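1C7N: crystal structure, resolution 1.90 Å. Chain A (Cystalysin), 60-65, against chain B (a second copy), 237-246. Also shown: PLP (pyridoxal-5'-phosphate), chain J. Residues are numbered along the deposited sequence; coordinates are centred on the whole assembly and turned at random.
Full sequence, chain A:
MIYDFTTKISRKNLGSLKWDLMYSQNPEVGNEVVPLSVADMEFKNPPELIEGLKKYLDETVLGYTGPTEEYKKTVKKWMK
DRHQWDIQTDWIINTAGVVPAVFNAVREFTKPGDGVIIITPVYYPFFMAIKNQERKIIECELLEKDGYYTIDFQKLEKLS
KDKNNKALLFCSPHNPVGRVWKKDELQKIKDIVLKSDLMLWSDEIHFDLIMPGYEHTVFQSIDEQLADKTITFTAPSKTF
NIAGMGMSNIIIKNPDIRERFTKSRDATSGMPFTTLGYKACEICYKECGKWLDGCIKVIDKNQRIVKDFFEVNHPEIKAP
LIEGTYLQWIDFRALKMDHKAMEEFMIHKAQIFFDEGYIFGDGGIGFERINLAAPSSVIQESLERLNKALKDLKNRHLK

Chain A, residues 60-65: TVLGYT
Chain B (237-246) SKTFNIAGMG

The cofactor of one subunit is held by both chains. Lys B238 NZ is covalently joined to PLP C4A at 1.3 Å, and Tyr A64 OH, from the other copy, donates a hydrogen bond to PLP O3P at 2.5 Å. Tyr A64 OH and Lys B238 NZ are themselves 4.2 Å apart. A water extends this link: it donates to Tyr A64 OH at 3.0 Å and is hydrogen-bonded to Ser B237 OG at 3.2 Å.

Chain A is irregular here, with no helix or strand. Its phi/psi values are -115/127 at Val A61, -81/46 at Leu A62, -89/-160 at Gly A63 and -64/114 at Tyr A64. Chain B leaves a weakly bonded helix at Asn B241, where phi/psi is 59/46. This is a Schellman motif, and Ile B242 N bonds back to Ser B237 O at 2.8 Å. A type I turn follows from Ile B242 to Met B245, closed by Met B245 N to Ile B242 O at 3.0 Å. Ala B243 (-64/-14) and Gly B244 (-93/9) are its central residues.

The chains come together at Gly A63 and Gly B244, whose CA atoms lie 4.6 Å apart. Across the two stretches there is one direct hydrogen bond, Gly B244 N to Leu A62 O, 2.8 Å with an angle of 141° at the hydrogen. The position of Gly B244 N is less certain, because it sits too close to Ile B242 C. Leu A62 O also receives a CA-H contact from Ile B242 CA at 3.3 Å. Gly B244 has no room for a side chain: an ideal CB would lie 2.4 Å from Gly A63 O and 2.8 Å from Leu A62 O. Thr A65 (chi1 m) donates from OG1 to Gly A63 O at 2.8 Å.

The CB of Ala B243 points toward chain A and lies over one face of the Tyr A64 ring. Ala B243 CB is 3.4 Å from the centroid of the Tyr A64 ring and 11° off the ring normal, a CH-pi contact. PLP O3P lies at the ring edge. Tyr A64 has chi1 -76° and chi2 -71°; its CB points away, but the ring returns to chain B.

Leu A62 is rotamer m, t, and its CA-to-CB bond points toward chain B. Leu A62 CD1 is 4.1 Å from Ile B242 CG2 and 4.1 Å from Met B245 SD. Ile B242 is p, t; Met B245 is m, m with chi3 -97°. Val A61 (t) places CG1 3.3 Å from ND2 of Asn B241 (t), whose amide is hydrogen-bonded elsewhere in the structure.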

# COMPACT_ATOMS: atom_id res chain seq x y z
N THR A 60 -0.06 -8.11 18.70
CA THR A 60 -0.90 -7.12 18.03
C THR A 60 -2.24 -7.52 17.40
O THR A 60 -2.58 -8.69 17.28
CB THR A 60 -0.07 -6.40 16.94
OG1 THR A 60 -0.68 -5.14 16.62
CG2 THR A 60 -0.01 -7.25 15.68
N VAL A 61 -2.98 -6.48 17.02
CA VAL A 61 -4.27 -6.59 16.35
C VAL A 61 -3.99 -5.98 14.98
O VAL A 61 -3.48 -4.87 14.89
CB VAL A 61 -5.36 -5.77 17.09
CG1 VAL A 61 -6.65 -5.78 16.29
CG2 VAL A 61 -5.60 -6.34 18.49
N LEU A 62 -4.31 -6.70 13.92
CA LEU A 62 -4.01 -6.21 12.58
C LEU A 62 -5.01 -5.19 12.01
O LEU A 62 -5.42 -5.29 10.85
CB LEU A 62 -3.86 -7.40 11.63
CG LEU A 62 -2.86 -8.48 12.07
CD1 LEU A 62 -2.99 -9.70 11.18
CD2 LEU A 62 -1.43 -7.94 12.05
N GLY A 63 -5.39 -4.21 12.82
CA GLY A 63 -6.36 -3.21 12.39
C GLY A 63 -5.75 -1.98 11.72
O GLY A 63 -4.63 -2.03 11.22
N TYR A 64 -6.52 -0.90 11.68
CA TYR A 64 -6.05 0.34 11.07
C TYR A 64 -4.87 0.85 11.88
O TYR A 64 -5.01 1.23 13.05
CB TYR A 64 -7.19 1.37 11.02
CG TYR A 64 -8.18 1.06 9.92
CD1 TYR A 64 -7.84 1.25 8.58
CD2 TYR A 64 -9.45 0.56 10.21
CE1 TYR A 64 -8.73 0.94 7.56
CE2 TYR A 64 -10.35 0.25 9.20
CZ TYR A 64 -9.98 0.44 7.87
OH TYR A 64 -10.88 0.12 6.88
N THR A 65 -3.71 0.85 11.24
CA THR A 65 -2.47 1.21 11.90
C THR A 65 -1.69 2.38 11.30
O THR A 65 -1.69 2.58 10.09
CB THR A 65 -1.54 -0.02 11.95
OG1 THR A 65 -2.27 -1.13 12.50
CG2 THR A 65 -0.30 0.26 12.79
N SER B 237 -10.62 -7.68 4.85
CA SER B 237 -10.29 -6.81 5.98
C SER B 237 -11.34 -6.58 7.06
O SER B 237 -11.05 -6.74 8.25
CB SER B 237 -9.78 -5.47 5.45
OG SER B 237 -10.74 -4.83 4.63
N LYS B 238 -12.54 -6.18 6.68
CA LYS B 238 -13.59 -5.94 7.67
C LYS B 238 -14.01 -7.26 8.30
O LYS B 238 -14.17 -7.36 9.52
CB LYS B 238 -14.79 -5.26 7.02
CG LYS B 238 -15.26 -3.99 7.73
CD LYS B 238 -14.08 -3.12 8.15
CE LYS B 238 -14.49 -1.67 8.32
NZ LYS B 238 -14.85 -1.16 7.00
N THR B 239 -14.14 -8.28 7.46
CA THR B 239 -14.55 -9.62 7.89
C THR B 239 -13.66 -10.25 8.96
O THR B 239 -14.15 -10.74 9.97
CB THR B 239 -14.59 -10.58 6.69
OG1 THR B 239 -15.47 -10.06 5.69
CG2 THR B 239 -15.08 -11.97 7.13
N PHE B 240 -12.34 -10.25 8.73
CA PHE B 240 -11.42 -10.86 9.68
C PHE B 240 -10.54 -9.88 10.46
O PHE B 240 -9.53 -10.27 11.03
CB PHE B 240 -10.53 -11.87 8.95
CG PHE B 240 -11.31 -12.93 8.21
CD1 PHE B 240 -11.51 -12.82 6.84
CD2 PHE B 240 -11.85 -14.02 8.89
CE1 PHE B 240 -12.26 -13.78 6.15
CE2 PHE B 240 -12.59 -14.98 8.21
CZ PHE B 240 -12.80 -14.86 6.83
N ASN B 241 -10.94 -8.61 10.48
CA ASN B 241 -10.22 -7.58 11.20
C ASN B 241 -8.78 -7.40 10.74
O ASN B 241 -7.86 -7.31 11.56
CB ASN B 241 -10.25 -7.88 12.71
CG ASN B 241 -9.80 -6.71 13.55
OD1 ASN B 241 -9.91 -5.55 13.14
ND2 ASN B 241 -9.33 -6.99 14.76
N ILE B 242 -8.57 -7.36 9.43
CA ILE B 242 -7.22 -7.19 8.92
C ILE B 242 -7.04 -6.00 8.00
O ILE B 242 -6.41 -6.10 6.95
CB ILE B 242 -6.68 -8.47 8.21
CG1 ILE B 242 -7.60 -8.89 7.06
CG2 ILE B 242 -6.53 -9.60 9.21
CD1 ILE B 242 -7.12 -10.15 6.33
N ALA B 243 -7.60 -4.86 8.41
CA ALA B 243 -7.48 -3.62 7.65
C ALA B 243 -6.01 -3.24 7.62
O ALA B 243 -5.60 -2.37 6.84
CB ALA B 243 -8.29 -2.52 8.31
N GLY B 244 -5.22 -3.87 8.48
CA GLY B 244 -3.80 -3.58 8.56
C GLY B 244 -2.94 -4.48 7.69
O GLY B 244 -1.71 -4.46 7.80
N MET B 245 -3.57 -5.28 6.84
CA MET B 245 -2.84 -6.18 5.95
C MET B 245 -2.84 -5.68 4.50
O MET B 245 -2.18 -6.26 3.63
CB MET B 245 -3.41 -7.59 6.03
CG MET B 245 -3.13 -8.26 7.37
SD MET B 245 -1.36 -8.34 7.70
CE MET B 245 -1.00 -10.00 7.17
N GLY B 246 -3.59 -4.61 4.27
CA GLY B 246 -3.68 -3.99 2.95
C GLY B 246 -3.83 -4.85 1.71
O GLY B 246 -2.92 -4.89 0.87
N1 PLP J . -15.82 0.74 2.46
C2 PLP J . -16.72 0.81 3.54
C2A PLP J . -18.15 1.09 3.15
C3 PLP J . -16.17 0.51 4.87
O3 PLP J . -17.07 0.67 5.87
C4 PLP J . -14.81 0.15 5.00
C4A PLP J . -14.27 -0.15 6.33
C5 PLP J . -13.97 0.08 3.77
C6 PLP J . -14.50 0.40 2.54
C5A PLP J . -12.56 -0.50 3.88
O4P PLP J . -11.58 0.31 3.31
P PLP J . -10.05 -0.19 3.32
O1P PLP J . -9.40 0.87 2.49
O2P PLP J . -10.03 -1.57 2.67
O3P PLP J . -9.63 -0.29 4.71
O HOH W 1 -11.25 -2.82 7.06